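Local coordinates for protein arsenate Reductase (Corynebacterium glutamicum, PDB 3T38) that reduces arsenate to arsenite in a thioredoxin-dependent reaction, on a low molecular weight tyrosine phosphatase fold, and so contributes to arsenic resistance, at residues L9-N12 with I13-I17; E60-A63 with K64-H68; V89-G93 with R94-A98. All coordinates share one frame; numbering follows the deposited sequence.

Interaction 1 (L9-N12 with I13-I17); sequences LHTN and ILNRI
Ile13 reaches back to the carbonyl of Leu9 where the first turns of the alpha-helix 10-24 take shape, and i to i+4 backbone bonds run through the contact. Its CG1 stands beside the backbone N and anti to the carbonyl carbon, and a chi2 of 64° then folds CD1 toward the preceding turn, until CD1 is 3.1 Å from Leu9 O. That is tight for a methyl group against a carbonyl oxygen, and the same methyl also lies against Asn12 CB. Leu14 follows, its N bonded to His10 O at 2.8 Å and almost straight (176°). Leu14 CG also lies 3.3 Å from that oxygen, so the root of the side chain packs beside the bond. Beyond CG the leucine packs against Ile38, Phe39 and Tyr42 of helix 31-49; His10 ND1 is hydrogen-bonded to Tyr42 OH. Asn15 N bonds to Thr11 O at 3.0 Å. The two side chains run alongside each other in the same direction, Thr11 CG2 resting 4.0 Å from Asn15 ND2. That nitrogen also comes near Thr11 O, but the angle is too poor for a hydrogen bond. The amide of Asn12 lies across that of Asn15 with the planes 42° apart, in loose contact only. On this flank the second subunit packs, its Tyr169 on Thr11 and its Arg152 on Asn15. Arg16 N continues the series to Asn12 O at 3.1 Å, while the guanidinium forms a salt bridge through NH1 with Glu20, one turn on. Ile17, buried, carries the helix forward by donating its N to Ile13 O at 3.1 Å.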
loop_
_atom_site.group_PDB
_atom_site.type_symbol
_atom_site.label_atom_id
_atom_site.label_comp_id
_atom_site.label_asym_id
_atom_site.label_seq_id
_atom_site.Cartn_x
_atom_site.Cartn_y
_atom_site.Cartn_z
ATOM N N LEU A 9 -2.263 19.784 10.560
ATOM C CA LEU A 9 -1.343 19.521 9.427
ATOM C C LEU A 9 -2.202 18.941 8.263
ATOM O O LEU A 9 -3.351 19.407 8.009
ATOM C CB LEU A 9 -0.210 18.561 9.887
ATOM C CG LEU A 9 1.177 18.391 9.235
ATOM C CD1 LEU A 9 2.165 19.539 9.534
ATOM C CD2 LEU A 9 1.786 17.044 9.643
ATOM N N HIS A 10 -1.687 17.885 7.632
ATOM C CA HIS A 10 -2.105 17.473 6.275
ATOM C C HIS A 10 -3.505 16.951 6.131
ATOM O O HIS A 10 -4.093 17.052 5.044
ATOM C CB HIS A 10 -1.082 16.521 5.654
ATOM C CG HIS A 10 0.310 17.089 5.581
ATOM N ND1 HIS A 10 1.442 16.293 5.513
ATOM C CD2 HIS A 10 0.760 18.370 5.607
ATOM C CE1 HIS A 10 2.517 17.058 5.461
ATOM N NE2 HIS A 10 2.132 18.320 5.515
ATOM N N THR A 11 -4.053 16.442 7.235
ATOM C CA THR A 11 -5.438 15.914 7.310
ATOM C C THR A 11 -6.475 16.843 6.690
ATOM O O THR A 11 -7.386 16.414 5.998
ATOM C CB THR A 11 -5.834 15.617 8.830
ATOM O OG1 THR A 11 -5.209 14.398 9.263
ATOM C CG2 THR A 11 -7.412 15.540 9.076
ATOM N N ASN A 12 -6.363 18.129 6.997
ATOM C CA ASN A 12 -7.291 19.089 6.481
ATOM C C ASN A 12 -7.076 19.355 5.000
ATOM O O ASN A 12 -8.037 19.469 4.237
ATOM C CB ASN A 12 -7.249 20.382 7.324
ATOM C CG ASN A 12 -7.828 20.176 8.723
ATOM O OD1 ASN A 12 -8.700 19.318 8.939
ATOM N ND2 ASN A 12 -7.331 20.953 9.690
ATOM N N ILE A 13 -5.823 19.420 4.584
ATOM C CA ILE A 13 -5.506 19.575 3.169
ATOM C C ILE A 13 -6.064 18.407 2.380
ATOM O O ILE A 13 -6.763 18.637 1.404
ATOM C CB ILE A 13 -4.011 19.714 2.930
ATOM C CG1 ILE A 13 -3.498 20.940 3.698
ATOM C CG2 ILE A 13 -3.697 19.756 1.434
ATOM C CD1 ILE A 13 -3.668 20.760 5.284
ATOM N N LEU A 14 -5.744 17.182 2.829
ATOM C CA LEU A 14 -6.253 15.918 2.260
ATOM C C LEU A 14 -7.799 15.931 2.192
ATOM O O LEU A 14 -8.396 15.499 1.206
ATOM C CB LEU A 14 -5.684 14.675 3.019
ATOM C CG LEU A 14 -4.141 14.468 3.041
ATOM C CD1 LEU A 14 -3.669 13.322 3.984
ATOM C CD2 LEU A 14 -3.543 14.212 1.618
ATOM N N ASN A 15 -8.456 16.431 3.229
ATOM C CA ASN A 15 -9.908 16.549 3.168
ATOM C C ASN A 15 -10.354 17.418 1.984
ATOM O O ASN A 15 -11.325 17.063 1.303
ATOM C CB ASN A 15 -10.494 17.147 4.456
ATOM C CG ASN A 15 -10.502 16.194 5.600
ATOM O OD1 ASN A 15 -10.603 14.971 5.416
ATOM N ND2 ASN A 15 -10.417 16.735 6.806
ATOM N N ARG A 16 -9.636 18.524 1.739
ATOM C CA ARG A 16 -9.981 19.443 0.644
ATOM C C ARG A 16 -9.857 18.802 -0.742
ATOM O O ARG A 16 -10.770 18.906 -1.551
ATOM C CB ARG A 16 -9.250 20.781 0.731
ATOM C CG ARG A 16 -9.675 21.779 -0.360
ATOM C CD ARG A 16 -8.675 22.956 -0.550
ATOM N NE ARG A 16 -7.291 22.475 -0.604
ATOM C CZ ARG A 16 -6.756 21.875 -1.662
ATOM N NH1 ARG A 16 -7.479 21.712 -2.769
ATOM N NH2 ARG A 16 -5.488 21.458 -1.634
ATOM N N ILE A 17 -8.752 18.094 -0.956
ATOM C CA ILE A 17 -8.488 17.266 -2.141
ATOM C C ILE A 17 -9.521 16.140 -2.377
ATOM O O ILE A 17 -9.971 15.924 -3.511
ATOM C CB ILE A 17 -7.019 16.687 -2.084
ATOM C CG1 ILE A 17 -5.975 17.814 -2.104
ATOM C CG2 ILE A 17 -6.734 15.750 -3.259
ATOM C CD1 ILE A 17 -4.650 17.376 -1.506
#

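Interaction 2 (E60-A63 with K64-H68); sequences EGFA and KDRLH. With D1D ((4S,5S)-1,2-dithiane-4,5-diol), chain C.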
loop_
_atom_site.group_PDB
_atom_site.type_symbol
_atom_site.label_atom_id
_atom_site.label_comp_id
_atom_site.label_asym_id
_atom_site.label_seq_id
_atom_site.Cartn_x
_atom_site.Cartn_y
_atom_site.Cartn_z
ATOM N N GLU A 60 -1.833 13.354 -4.001
ATOM C CA GLU A 60 -2.854 13.824 -4.939
ATOM C C GLU A 60 -2.540 13.376 -6.368
ATOM O O GLU A 60 -3.430 12.913 -7.067
ATOM C CB GLU A 60 -2.973 15.350 -4.942
ATOM C CG GLU A 60 -4.052 15.803 -5.920
ATOM C CD GLU A 60 -4.283 17.286 -5.939
ATOM O OE1 GLU A 60 -3.478 18.025 -5.351
ATOM O OE2 GLU A 60 -5.292 17.724 -6.534
ATOM N N GLY A 61 -1.276 13.489 -6.767
ATOM C CA GLY A 61 -0.849 13.018 -8.091
ATOM C C GLY A 61 -1.013 11.510 -8.269
ATOM O O GLY A 61 -1.615 11.048 -9.242
ATOM N N PHE A 62 -0.461 10.758 -7.332
ATOM C CA PHE A 62 -0.657 9.302 -7.235
ATOM C C PHE A 62 -2.140 8.844 -7.184
ATOM O O PHE A 62 -2.562 7.986 -7.943
ATOM C CB PHE A 62 0.056 8.830 -5.979
ATOM C CG PHE A 62 0.208 7.373 -5.875
ATOM C CD1 PHE A 62 0.302 6.575 -7.008
ATOM C CD2 PHE A 62 0.298 6.784 -4.615
ATOM C CE1 PHE A 62 0.493 5.190 -6.860
ATOM C CE2 PHE A 62 0.459 5.419 -4.463
ATOM C CZ PHE A 62 0.567 4.624 -5.594
ATOM N N ALA A 63 -2.939 9.428 -6.323
ATOM C CA ALA A 63 -4.369 9.134 -6.343
ATOM C C ALA A 63 -5.009 9.415 -7.665
ATOM O O ALA A 63 -5.744 8.562 -8.136
ATOM C CB ALA A 63 -5.142 9.880 -5.195
ATOM N N LYS A 64 -4.789 10.595 -8.239
ATOM C CA LYS A 64 -5.381 10.974 -9.530
ATOM C C LYS A 64 -4.949 10.003 -10.654
ATOM O O LYS A 64 -5.770 9.588 -11.507
ATOM C CB LYS A 64 -4.999 12.418 -9.908
ATOM C CG LYS A 64 -5.735 13.492 -9.061
ATOM C CD LYS A 64 -5.577 14.898 -9.579
ATOM C CE LYS A 64 -6.483 15.858 -8.769
ATOM N NZ LYS A 64 -6.301 17.326 -9.095
ATOM N N ASP A 65 -3.677 9.576 -10.635
ATOM C CA ASP A 65 -3.263 8.629 -11.631
ATOM C C ASP A 65 -3.936 7.303 -11.394
ATOM O O ASP A 65 -4.377 6.639 -12.350
ATOM C CB ASP A 65 -1.738 8.443 -11.765
ATOM C CG ASP A 65 -1.389 7.607 -13.080
ATOM O OD1 ASP A 65 -2.227 7.616 -14.089
ATOM O OD2 ASP A 65 -0.343 6.927 -13.118
ATOM N N ARG A 66 -4.052 6.914 -10.127
ATOM C CA ARG A 66 -4.713 5.643 -9.762
ATOM C C ARG A 66 -6.211 5.596 -10.131
ATOM O O ARG A 66 -6.697 4.627 -10.721
ATOM C CB ARG A 66 -4.511 5.339 -8.283
ATOM C CG ARG A 66 -3.125 4.804 -7.968
ATOM C CD ARG A 66 -2.970 4.663 -6.476
ATOM N NE ARG A 66 -3.699 3.464 -6.061
ATOM C CZ ARG A 66 -3.984 3.149 -4.805
ATOM N NH1 ARG A 66 -3.698 3.990 -3.809
ATOM N NH2 ARG A 66 -4.591 1.992 -4.553
ATOM N N LEU A 67 -6.916 6.669 -9.849
ATOM C CA LEU A 67 -8.331 6.745 -10.249
ATOM C C LEU A 67 -8.505 6.656 -11.745
ATOM O O LEU A 67 -9.379 6.002 -12.172
ATOM C CB LEU A 67 -8.998 8.003 -9.700
ATOM C CG LEU A 67 -9.212 7.960 -8.198
ATOM C CD1 LEU A 67 -9.426 9.406 -7.627
ATOM C CD2 LEU A 67 -10.413 7.056 -7.873
ATOM N N HIS A 68 -7.622 7.300 -12.527
ATOM C CA HIS A 68 -7.652 7.201 -14.001
ATOM C C HIS A 68 -7.386 5.764 -14.435
ATOM O O HIS A 68 -8.148 5.224 -15.211
ATOM C CB HIS A 68 -6.676 8.172 -14.669
ATOM C CG HIS A 68 -6.743 8.156 -16.176
ATOM N ND1 HIS A 68 -7.692 8.864 -16.892
ATOM C CD2 HIS A 68 -5.976 7.516 -17.101
ATOM C CE1 HIS A 68 -7.521 8.646 -18.187
ATOM N NE2 HIS A 68 -6.486 7.832 -18.340
HETATM S S1 D1D C . -7.145 0.653 -0.287
HETATM C C1 D1D C . -8.957 0.627 -0.095
HETATM C C2 D1D C . -9.566 0.904 -1.421
HETATM O O2 D1D C . -10.906 1.112 -1.221
HETATM C C3 D1D C . -9.153 2.292 -1.850
HETATM O O3 D1D C . -10.252 2.733 -2.495
HETATM C C4 D1D C . -8.006 2.419 -2.816
HETATM S S4 D1D C . -6.464 2.162 -1.878
#
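Four consecutive backbone bonds join 60-63 to 64-68 as one regular alpha-helical stretch of helix 55-73: Lys64 N to Glu60 O, Asp65 N to Gly61 O, Arg66 N to Phe62 O and Leu67 N to Ala63 O, the last at 2.8 Å. Two side-chain pairs, each spaced i to i+4, are laid over this frame. Glu60 and Lys64 run side by side with extended chains, and Lys64 NZ forms a salt bridge to Glu60 OE2 at 2.8 Å. The ammonium comes from the anti side of the carboxylate, 35° out of its plane. Their aliphatic parts touch as well, Lys64 CE lying 3.7 Å from Glu60 CG. Phe62 and Arg66 form the second pair. With Arg66 CG beside the backbone N and chi2 extended, CD lies over one ring face in a CH-pi contact, 3.7 Å from the Phe62 centroid. A bend at chi3 (77°) then carries NE and the guanidinium onward past the ring, its plane 34° from the ring; CZ is too distant for more than a weak cation-pi attraction. S4 of the bound dithiane-diol lies 3.3 Å from Arg66 NH2, oblique to the guanidinium. Asp149 forms a salt bridge with Arg66 NE and Ser41 OG bonds to NH1, with a long, weak ion pair from NH2 to Glu40 of the second subunit. Phe62 thus supports the methylene part of an arginine whose polar end is held by several partners, which probably fixes the cationic group in the wall of the ligand pocket.

Interaction 3 (V89-G93 with R94-A98); sequences VHNAG and RSQIA
Gln96 NE2 donates to Asn91 O at 2.8 Å, reaching from the first turn of helix 94-106 back to the loop before it. The carbonyl lies close to the plane of the glutamine amide, whereas the nitrogen stands above the Asn91 carbonyl plane, 36° out of it. A bend at chi2 (-82°) turns the Gln96 amide toward the loop; its plane is only 10° from that of the Asn91 amide, although the side chains cross at about a right angle. Gly93 O takes Ile97 N at 2.9 Å and, more weakly, Gln96 N at 2.8 Å. Asn91 ND2 also points at Ser95 OG, though the position of that hydroxyl is doubtful; the amide is held further by Lys144 N at OD1 and Ser114 OG at ND2. Ile97 CG1 lies 3.3 Å from Gly93 O, the oxygen its own amide N bonds, and aliphatic packing continues onto Ile194 and Ile197 of helix 190-211. The Arg94 guanidinium forms salt bridges with Glu187, through NH2, and Glu178, through NE. From Cys88 through Arg94 and Ser95 the chain reads as the CX5RS signature, the P-loop between strand and helix in low molecular weight tyrosine phosphatases.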
loop_
_atom_site.group_PDB
_atom_site.type_symbol
_atom_site.label_atom_id
_atom_site.label_comp_id
_atom_site.label_asym_id
_atom_site.label_seq_id
_atom_site.Cartn_x
_atom_site.Cartn_y
_atom_site.Cartn_z
ATOM N N VAL A 89 12.102 -3.463 -7.864
ATOM C CA VAL A 89 11.969 -3.559 -6.410
ATOM C C VAL A 89 11.647 -2.194 -5.774
ATOM O O VAL A 89 10.616 -2.050 -5.170
ATOM C CB VAL A 89 13.156 -4.282 -5.722
ATOM C CG1 VAL A 89 12.989 -4.242 -4.187
ATOM C CG2 VAL A 89 13.286 -5.746 -6.240
ATOM N N HIS A 90 12.464 -1.177 -6.032
ATOM C CA HIS A 90 12.456 0.075 -5.291
ATOM C C HIS A 90 11.794 1.199 -6.024
ATOM O O HIS A 90 11.652 2.270 -5.444
ATOM C CB HIS A 90 13.879 0.499 -5.026
ATOM C CG HIS A 90 14.606 -0.465 -4.169
ATOM N ND1 HIS A 90 15.728 -1.125 -4.597
ATOM C CD2 HIS A 90 14.349 -0.908 -2.911
ATOM C CE1 HIS A 90 16.166 -1.902 -3.621
ATOM N NE2 HIS A 90 15.335 -1.797 -2.593
ATOM N N ASN A 91 11.420 0.959 -7.275
ATOM C CA ASN A 91 10.790 1.954 -8.113
ATOM C C ASN A 91 11.649 3.231 -8.055
ATOM O O ASN A 91 11.127 4.351 -8.069
ATOM C CB ASN A 91 9.291 2.215 -7.728
ATOM C CG ASN A 91 8.552 3.056 -8.782
ATOM O OD1 ASN A 91 7.672 3.867 -8.448
ATOM N ND2 ASN A 91 8.914 2.888 -10.054
ATOM N N ALA A 92 12.965 3.047 -7.938
ATOM C CA ALA A 92 13.878 4.133 -7.967
ATOM C C ALA A 92 14.871 4.112 -9.109
ATOM O O ALA A 92 15.511 5.145 -9.384
ATOM C CB ALA A 92 14.589 4.207 -6.696
ATOM N N GLY A 93 15.036 2.962 -9.769
ATOM C CA GLY A 93 16.032 2.799 -10.842
ATOM C C GLY A 93 15.366 2.218 -12.070
ATOM O O GLY A 93 14.592 2.909 -12.775
ATOM N N ARG A 94 15.586 0.913 -12.271
ATOM C CA ARG A 94 15.036 0.138 -13.415
ATOM C C ARG A 94 13.653 0.564 -13.958
ATOM O O ARG A 94 13.505 0.856 -15.155
ATOM C CB ARG A 94 14.944 -1.350 -13.043
ATOM C CG ARG A 94 16.302 -2.044 -12.925
ATOM C CD ARG A 94 16.178 -3.440 -12.291
ATOM N NE ARG A 94 17.420 -4.204 -12.324
ATOM C CZ ARG A 94 18.475 -4.002 -11.524
ATOM N NH1 ARG A 94 18.475 -3.026 -10.608
ATOM N NH2 ARG A 94 19.556 -4.781 -11.643
ATOM N N SER A 95 12.626 0.545 -13.107
ATOM C CA SER A 95 11.264 0.863 -13.612
ATOM C C SER A 95 11.085 2.333 -13.980
ATOM O O SER A 95 10.265 2.675 -14.830
ATOM C CB SER A 95 10.146 0.394 -12.661
ATOM O OG SER A 95 10.294 0.891 -11.332
ATOM N N GLN A 96 11.827 3.193 -13.333
ATOM C CA GLN A 96 11.766 4.627 -13.615
ATOM C C GLN A 96 12.471 4.969 -14.916
ATOM O O GLN A 96 11.990 5.810 -15.679
ATOM C CB GLN A 96 12.379 5.437 -12.455
ATOM C CG GLN A 96 11.654 5.251 -11.107
ATOM C CD GLN A 96 10.402 6.133 -10.983
ATOM O OE1 GLN A 96 9.957 6.743 -11.958
ATOM N NE2 GLN A 96 9.837 6.224 -9.766
ATOM N N ILE A 97 13.607 4.329 -15.144
ATOM C CA ILE A 97 14.333 4.401 -16.385
ATOM C C ILE A 97 13.469 3.895 -17.512
ATOM O O ILE A 97 13.340 4.591 -18.540
ATOM C CB ILE A 97 15.625 3.528 -16.350
ATOM C CG1 ILE A 97 16.546 4.015 -15.236
ATOM C CG2 ILE A 97 16.312 3.525 -17.764
ATOM C CD1 ILE A 97 17.715 3.033 -14.939
ATOM N N ALA A 98 12.880 2.703 -17.341
ATOM C CA ALA A 98 12.125 2.111 -18.415
ATOM C C ALA A 98 10.926 3.000 -18.736
ATOM O O ALA A 98 10.594 3.253 -19.901
ATOM C CB ALA A 98 11.661 0.722 -18.060
#

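From the N terminus the contacts come in series; none nests within or crosses another, and each closes no more than a turn or so of chain. Interaction 1 starts helix 10-24. Interaction 2 lies midway along helix 55-73, and the two touch where Ile17 CG2 packs 3.8 Å from Glu60 CG; His10 on Pro56 and Leu21 on Lys64 and Leu67 extend the meeting of these helices, beside helix 31-49. Interaction 3, beyond strand 83-88, joins the parallel sheet to helix 94-106 on the opposite side of the chain's centre from interaction 2. Their nearest atoms are about 7 Å apart; Phe142 and Lys144 span the gap, both meeting Phe62, Lys144 N bonding to Asn91 OD1 and Phe142 O, weakly, to Gln96 NE2.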